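Local structure of MNMC2 (Aquifex aeolicus, 3VYW) at residues I100-F105 / I129-K134; K180-F185 / K213-E218. The protein is a tRNA methyltransferase that probably uses S-adenosylmethionine to modify a wobble uridine, working without the oxidase domain to which such enzymes are usually fused. All coordinates share one frame; numbering follows the deposited sequence.

Interaction 1 (I100-F105 / I129-K134). With SAM (S-adenosylmethionine), chain E.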
loop_
_atom_site.group_PDB
_atom_site.type_symbol
_atom_site.label_atom_id
_atom_site.label_comp_id
_atom_site.label_asym_id
_atom_site.label_seq_id
_atom_site.Cartn_x
_atom_site.Cartn_y
_atom_site.Cartn_z
ATOM N N ILE A 100 9.335 -8.984 7.596
ATOM C CA ILE A 100 8.635 -8.014 6.802
ATOM C C ILE A 100 7.263 -8.460 6.390
ATOM O O ILE A 100 7.088 -9.516 5.872
ATOM C CB ILE A 100 9.396 -7.712 5.533
ATOM C CG1 ILE A 100 10.787 -7.262 5.867
ATOM C CG2 ILE A 100 8.670 -6.665 4.734
ATOM C CD1 ILE A 100 11.615 -7.017 4.652
ATOM N N LEU A 101 6.294 -7.602 6.607
ATOM C CA LEU A 101 4.954 -7.807 6.141
ATOM C C LEU A 101 4.827 -7.009 4.875
ATOM O O LEU A 101 4.973 -5.845 4.881
ATOM C CB LEU A 101 3.990 -7.279 7.183
ATOM C CG LEU A 101 2.738 -8.039 7.507
ATOM C CD1 LEU A 101 1.526 -7.164 7.600
ATOM C CD2 LEU A 101 2.536 -9.094 6.481
ATOM N N ASP A 102 4.585 -7.662 3.759
ATOM C CA ASP A 102 4.556 -6.968 2.496
ATOM C C ASP A 102 3.179 -6.896 1.921
ATOM O O ASP A 102 2.629 -7.878 1.575
ATOM C CB ASP A 102 5.458 -7.690 1.528
ATOM C CG ASP A 102 5.782 -6.885 0.343
ATOM O OD1 ASP A 102 6.005 -5.703 0.511
ATOM O OD2 ASP A 102 5.822 -7.408 -0.766
ATOM N N VAL A 103 2.641 -5.705 1.778
ATOM C CA VAL A 103 1.310 -5.541 1.255
ATOM C C VAL A 103 1.350 -5.262 -0.232
ATOM O O VAL A 103 1.605 -4.184 -0.637
ATOM C CB VAL A 103 0.635 -4.367 1.953
ATOM C CG1 VAL A 103 -0.642 -4.017 1.288
ATOM C CG2 VAL A 103 0.390 -4.642 3.395
ATOM N N GLY A 104 1.104 -6.277 -1.033
ATOM C CA GLY A 104 1.183 -6.203 -2.473
ATOM C C GLY A 104 2.496 -6.659 -3.033
ATOM O O GLY A 104 3.406 -5.912 -3.118
ATOM N N PHE A 105 2.590 -7.896 -3.447
ATOM C CA PHE A 105 3.853 -8.389 -3.907
ATOM C C PHE A 105 4.361 -7.646 -5.114
ATOM O O PHE A 105 5.516 -7.360 -5.216
ATOM C CB PHE A 105 3.780 -9.860 -4.221
ATOM C CG PHE A 105 5.043 -10.395 -4.747
ATOM C CD1 PHE A 105 6.057 -10.688 -3.911
ATOM C CD2 PHE A 105 5.231 -10.525 -6.077
ATOM C CE1 PHE A 105 7.231 -11.145 -4.384
ATOM C CE2 PHE A 105 6.404 -10.980 -6.562
ATOM C CZ PHE A 105 7.402 -11.298 -5.711
ATOM N N ILE A 129 9.514 -13.114 5.254
ATOM C CA ILE A 129 8.594 -12.323 4.490
ATOM C C ILE A 129 7.262 -12.997 4.267
ATOM O O ILE A 129 7.196 -14.096 3.818
ATOM C CB ILE A 129 9.166 -12.003 3.115
ATOM C CG1 ILE A 129 10.489 -11.310 3.261
ATOM C CG2 ILE A 129 8.231 -11.124 2.340
ATOM C CD1 ILE A 129 11.263 -11.267 1.985
ATOM N N ILE A 130 6.196 -12.282 4.572
ATOM C CA ILE A 130 4.859 -12.632 4.170
ATOM C C ILE A 130 4.295 -11.562 3.273
ATOM O O ILE A 130 4.263 -10.423 3.607
ATOM C CB ILE A 130 3.959 -12.765 5.380
ATOM C CG1 ILE A 130 4.480 -13.870 6.267
ATOM C CG2 ILE A 130 2.542 -13.024 4.950
ATOM C CD1 ILE A 130 3.627 -14.144 7.462
ATOM N N SER A 131 3.816 -11.964 2.122
ATOM C CA SER A 131 3.294 -11.028 1.169
ATOM C C SER A 131 1.911 -11.373 0.720
ATOM O O SER A 131 1.471 -12.448 0.910
ATOM C CB SER A 131 4.205 -10.924 -0.008
ATOM O OG SER A 131 3.824 -9.818 -0.742
ATOM N N PHE A 132 1.205 -10.419 0.169
ATOM C CA PHE A 132 -0.169 -10.591 -0.198
ATOM C C PHE A 132 -0.270 -10.212 -1.628
ATOM O O PHE A 132 0.240 -9.235 -2.017
ATOM C CB PHE A 132 -1.039 -9.664 0.637
ATOM C CG PHE A 132 -1.054 -10.000 2.090
ATOM C CD1 PHE A 132 -0.307 -9.287 2.982
ATOM C CD2 PHE A 132 -1.802 -11.036 2.551
ATOM C CE1 PHE A 132 -0.301 -9.617 4.309
ATOM C CE2 PHE A 132 -1.811 -11.360 3.875
ATOM C CZ PHE A 132 -1.056 -10.656 4.755
ATOM N N GLU A 133 -0.866 -11.029 -2.449
ATOM C CA GLU A 133 -1.003 -10.672 -3.830
ATOM C C GLU A 133 -2.219 -11.319 -4.407
ATOM O O GLU A 133 -2.279 -12.498 -4.463
ATOM C CB GLU A 133 0.229 -11.134 -4.578
ATOM C CG GLU A 133 0.315 -10.736 -6.025
ATOM C CD GLU A 133 -0.178 -9.350 -6.336
ATOM O OE1 GLU A 133 -1.149 -9.214 -7.043
ATOM O OE2 GLU A 133 0.434 -8.389 -5.931
ATOM N N LYS A 134 -3.208 -10.540 -4.776
ATOM C CA LYS A 134 -4.363 -11.032 -5.491
ATOM C C LYS A 134 -4.193 -11.422 -6.936
ATOM O O LYS A 134 -4.926 -12.235 -7.422
ATOM C CB LYS A 134 -5.586 -10.167 -5.280
ATOM C CG LYS A 134 -5.776 -9.005 -6.215
ATOM C CD LYS A 134 -6.896 -8.162 -5.683
ATOM C CE LYS A 134 -7.613 -7.414 -6.758
ATOM N NZ LYS A 134 -8.975 -7.153 -6.285
HETATM N N SAM E . 5.005 -3.833 -4.213
HETATM C CA SAM E . 5.113 -4.054 -5.606
HETATM C C SAM E . 6.567 -3.992 -5.872
HETATM O O SAM E . 7.058 -4.325 -6.921
HETATM O OXT SAM E . 7.281 -3.638 -4.981
HETATM C CB SAM E . 4.201 -3.029 -6.242
HETATM C CG SAM E . 2.769 -3.559 -6.103
HETATM S SD SAM E . 1.549 -2.630 -6.689
HETATM C CE SAM E . 1.751 -1.107 -6.147
HETATM C "C5'" SAM E . 0.079 -3.123 -6.101
HETATM C "C4'" SAM E . -0.121 -4.633 -5.920
HETATM O "O4'" SAM E . -1.158 -4.864 -4.987
HETATM C "C3'" SAM E . -0.563 -5.363 -7.170
HETATM O "O3'" SAM E . 0.117 -6.595 -7.267
HETATM C "C2'" SAM E . -2.019 -5.651 -6.934
HETATM O "O2'" SAM E . -2.409 -6.815 -7.607
HETATM C "C1'" SAM E . -2.058 -5.846 -5.455
HETATM N N9 SAM E . -3.403 -5.743 -4.848
HETATM C C8 SAM E . -4.311 -4.817 -5.041
HETATM N N7 SAM E . -5.395 -5.027 -4.320
HETATM C C5 SAM E . -5.202 -6.117 -3.639
HETATM C C6 SAM E . -5.959 -6.903 -2.675
HETATM N N6 SAM E . -7.176 -6.564 -2.286
HETATM N N1 SAM E . -5.401 -7.977 -2.195
HETATM C C2 SAM E . -4.203 -8.341 -2.543
HETATM N N3 SAM E . -3.483 -7.691 -3.406
HETATM C C4 SAM E . -3.904 -6.588 -3.990
#

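Interaction 2 (K180-F185 / K213-E218)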
loop_
_atom_site.group_PDB
_atom_site.type_symbol
_atom_site.label_atom_id
_atom_site.label_comp_id
_atom_site.label_asym_id
_atom_site.label_seq_id
_atom_site.Cartn_x
_atom_site.Cartn_y
_atom_site.Cartn_z
ATOM N N LYS A 180 -6.097 -12.803 7.931
ATOM C CA LYS A 180 -6.549 -13.361 9.165
ATOM C C LYS A 180 -5.758 -14.601 9.505
ATOM O O LYS A 180 -5.577 -14.911 10.667
ATOM C CB LYS A 180 -8.037 -13.643 9.128
ATOM C CG LYS A 180 -8.867 -12.548 8.501
ATOM C CD LYS A 180 -9.781 -11.862 9.474
ATOM C CE LYS A 180 -10.863 -11.141 8.708
ATOM N NZ LYS A 180 -11.985 -10.646 9.542
ATOM N N GLU A 181 -5.262 -15.289 8.495
ATOM C CA GLU A 181 -4.431 -16.450 8.702
ATOM C C GLU A 181 -3.112 -16.173 9.352
ATOM O O GLU A 181 -2.509 -17.068 9.885
ATOM C CB GLU A 181 -4.165 -17.177 7.418
ATOM C CG GLU A 181 -5.399 -17.585 6.685
ATOM C CD GLU A 181 -5.083 -17.993 5.287
ATOM O OE1 GLU A 181 -5.987 -18.060 4.464
ATOM O OE2 GLU A 181 -3.916 -18.244 5.021
ATOM N N VAL A 182 -2.625 -14.955 9.286
ATOM C CA VAL A 182 -1.306 -14.744 9.801
ATOM C C VAL A 182 -1.376 -14.483 11.268
ATOM O O VAL A 182 -1.950 -13.521 11.712
ATOM C CB VAL A 182 -0.603 -13.587 9.131
ATOM C CG1 VAL A 182 0.683 -13.298 9.844
ATOM C CG2 VAL A 182 -0.355 -13.887 7.679
ATOM N N GLU A 183 -0.775 -15.396 12.011
ATOM C CA GLU A 183 -0.783 -15.394 13.439
ATOM C C GLU A 183 0.639 -15.579 13.870
ATOM O O GLU A 183 1.442 -16.102 13.149
ATOM C CB GLU A 183 -1.663 -16.527 13.940
ATOM C CG GLU A 183 -3.143 -16.183 13.952
ATOM C CD GLU A 183 -4.047 -17.327 13.541
ATOM O OE1 GLU A 183 -3.600 -18.481 13.544
ATOM O OE2 GLU A 183 -5.216 -17.077 13.221
ATOM N N ASN A 184 0.962 -15.108 15.049
ATOM C CA ASN A 184 2.271 -15.308 15.598
ATOM C C ASN A 184 3.363 -14.646 14.796
ATOM O O ASN A 184 4.495 -15.073 14.800
ATOM C CB ASN A 184 2.533 -16.797 15.742
ATOM C CG ASN A 184 1.415 -17.518 16.467
ATOM O OD1 ASN A 184 1.128 -17.236 17.618
ATOM N ND2 ASN A 184 0.784 -18.453 15.792
ATOM N N PHE A 185 3.015 -13.582 14.111
ATOM C CA PHE A 185 3.980 -12.818 13.363
ATOM C C PHE A 185 3.896 -11.366 13.801
ATOM O O PHE A 185 2.872 -10.753 13.658
ATOM C CB PHE A 185 3.593 -12.950 11.895
ATOM C CG PHE A 185 4.629 -12.489 10.920
ATOM C CD1 PHE A 185 5.709 -13.252 10.645
ATOM C CD2 PHE A 185 4.464 -11.328 10.241
ATOM C CE1 PHE A 185 6.638 -12.853 9.744
ATOM C CE2 PHE A 185 5.389 -10.912 9.337
ATOM C CZ PHE A 185 6.481 -11.675 9.086
ATOM N N LYS A 213 -2.220 -3.849 12.095
ATOM C CA LYS A 213 -1.694 -3.413 13.368
ATOM C C LYS A 213 -1.382 -4.578 14.275
ATOM O O LYS A 213 -0.427 -4.569 14.975
ATOM C CB LYS A 213 -2.682 -2.477 14.031
ATOM C CG LYS A 213 -2.119 -1.629 15.143
ATOM C CD LYS A 213 -3.044 -1.589 16.334
ATOM C CE LYS A 213 -2.594 -0.565 17.331
ATOM N NZ LYS A 213 -3.713 -0.011 18.117
ATOM N N GLU A 214 -2.222 -5.585 14.232
ATOM C CA GLU A 214 -2.075 -6.729 15.058
ATOM C C GLU A 214 -0.813 -7.441 14.683
ATOM O O GLU A 214 -0.306 -8.238 15.411
ATOM C CB GLU A 214 -3.256 -7.649 14.894
ATOM C CG GLU A 214 -4.515 -7.172 15.547
ATOM C CD GLU A 214 -5.729 -7.816 14.940
ATOM O OE1 GLU A 214 -6.838 -7.272 15.049
ATOM O OE2 GLU A 214 -5.581 -8.882 14.348
ATOM N N ARG A 215 -0.312 -7.148 13.512
ATOM C CA ARG A 215 0.767 -7.895 12.960
ATOM C C ARG A 215 2.061 -7.153 12.894
ATOM O O ARG A 215 2.950 -7.541 12.207
ATOM C CB ARG A 215 0.361 -8.427 11.618
ATOM C CG ARG A 215 -0.138 -9.840 11.697
ATOM C CD ARG A 215 -1.289 -10.133 10.783
ATOM N NE ARG A 215 -2.538 -9.973 11.462
ATOM C CZ ARG A 215 -3.536 -10.808 11.354
ATOM N NH1 ARG A 215 -3.411 -11.868 10.611
ATOM N NH2 ARG A 215 -4.645 -10.587 11.996
ATOM N N ILE A 216 2.166 -6.077 13.633
ATOM C CA ILE A 216 3.374 -5.297 13.611
ATOM C C ILE A 216 3.981 -5.172 14.976
ATOM O O ILE A 216 3.297 -4.967 15.943
ATOM C CB ILE A 216 3.172 -3.924 12.976
ATOM C CG1 ILE A 216 4.498 -3.215 12.799
ATOM C CG2 ILE A 216 2.264 -3.084 13.802
ATOM C CD1 ILE A 216 4.402 -1.902 12.100
ATOM N N ASP A 217 5.289 -5.304 15.034
ATOM C CA ASP A 217 6.002 -5.178 16.262
ATOM C C ASP A 217 5.845 -3.765 16.657
ATOM O O ASP A 217 5.745 -2.933 15.819
ATOM C CB ASP A 217 7.471 -5.476 16.042
ATOM C CG ASP A 217 8.245 -5.461 17.302
ATOM O OD1 ASP A 217 9.218 -4.708 17.406
ATOM O OD2 ASP A 217 7.883 -6.216 18.205
ATOM N N GLU A 218 5.851 -3.508 17.939
ATOM C CA GLU A 218 5.618 -2.192 18.488
ATOM C C GLU A 218 6.638 -1.217 18.062
ATOM O O GLU A 218 6.355 -0.076 17.921
ATOM C CB GLU A 218 5.722 -2.250 19.978
ATOM C CG GLU A 218 4.610 -2.968 20.662
ATOM C CD GLU A 218 4.397 -2.399 22.013
ATOM O OE1 GLU A 218 5.407 -2.113 22.666
ATOM O OE2 GLU A 218 3.240 -2.210 22.407
#

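Interaction 1 (I100-F105 / I129-K134)
The ring of Phe105 meets the opposite strand at its edge, where Ser131 OG lies in the ring plane, while Phe132 presents the edge of its ring to Val103 CA. Leu101 crosses the Phe132 ring obliquely, its CD2 3.6 Å from Phe132 CE1. A third flat group, the adenine of S-adenosylmethionine, has the side chain of Lys134 laid along one face, with Lys134 CD 3.4 Å from C5 of the base. Residues 100-103 and 129-133, on strands 97-103 and 126-133, run parallel with their axes 10° apart. Asp102 N donates to Ile130 O at 2.8 Å, almost straight along the C=O axis, and Ile130 N donates to Ile100 O in the same fashion. On the face that carries Asp102, Ser131 OG sits 3.1 Å from Asp102 OD2, with Asp102 O a second possible acceptor for its single proton. The two strands and helix 109-121 form a beta-alpha-beta unit of the Rossmann-like methyltransferase fold, in which a glycine-rich turn follows the first strand and an acidic residue lies near the C-terminal end of the second. Gly104 begins that turn with a positive phi of 96°, at which a CB would jam against the preceding carbonyl and run into the ribose O4'. Its own carbonyl oxygen accepts from the methionine amine, SAM N to Gly104 O being 2.8 Å. Phe105 N donates to Phe132 O at 3.1 Å from above the carbonyl plane, tying the turn to the second strand. Glu133 sends CG anti to its backbone N and then bends at chi2 (39°), which carries the carboxylate to the ribose, where OE1 accepts from SAM O2' at 2.8 Å. Backbone N-H groups of Glu135 and Gly106 bind OE1 and OE2 respectively, fixing the carboxylate's rotation.

Interaction 2 (K180-F185 / K213-E218)
Val182 O lies over one face of the Arg215 guanidinium, only 2.5 Å from Arg215 NH1, but the angle is too poor for a hydrogen bond. The isopropyl group of Val182 crosses the arginine chain obliquely: its CB reaches the guanidinium edge, and its CG1 rests 3.8 Å from Arg215 CD. Lys180 O also lies at that edge, 3.7 Å from Arg215 NH1. Nearer the backbone, Phe185 O comes within 3.7 Å of Arg215 CG. The other terminal nitrogen turns back to its own segment, Arg215 NH2 donating to Glu214 OE2 at 3.1 Å in a salt bridge that lies close to the guanidinium plane. Bends at chi2 and chi3 fold the arginine over toward the 180-185 loop, and a weak hydrogen bond from NE to Leu211 O adds a further hold. A type I turn from Lys213 to Ile216, closed by Ile216 N to Lys213 O at 3.3 Å, presents both Glu214 and Arg215 where helix 206-213 gives way to strand 216-217. Backbone hydrogen bonds between Ala187 and both Arg215 and Asp217 tie this corner to the start of strand 187-192, and Lys186 NZ reaches Glu214 O. An alanine at Arg215 would remove the guanidinium and its bridge to Glu214, and would probably loosen the seating of the Val182 loop on the turn. The Glu214 carboxylate and the carbonyl oxygens of Val182 and Lys180 would be expected to offset the positive charge of the buried guanidinium, although no hydrogen bond joins the two segments.

How the interactions relate
From the N terminus, strand 97-103 leads through the glycine turn and helix 109-121 into strand 126-133, and interaction 1 closes that beta-alpha-beta loop. Only after it does the chain reach 180-185; it then passes through strand 187-192 and helix 206-213 before interaction 2 closes a second loop at 213-218. The two loops therefore follow in series and do not cross, yet they meet in space, Ile130 CD1 packing on Val182 CG1 and Phe185 CD1, each 3.9 Å away. Strand 187-192 lies beside 97-103 in the sheet. Interaction 1 joins two strands at the cofactor; interaction 2, further from the chain's centre, ties the loop before 187-192 to the turn after helix 206-213.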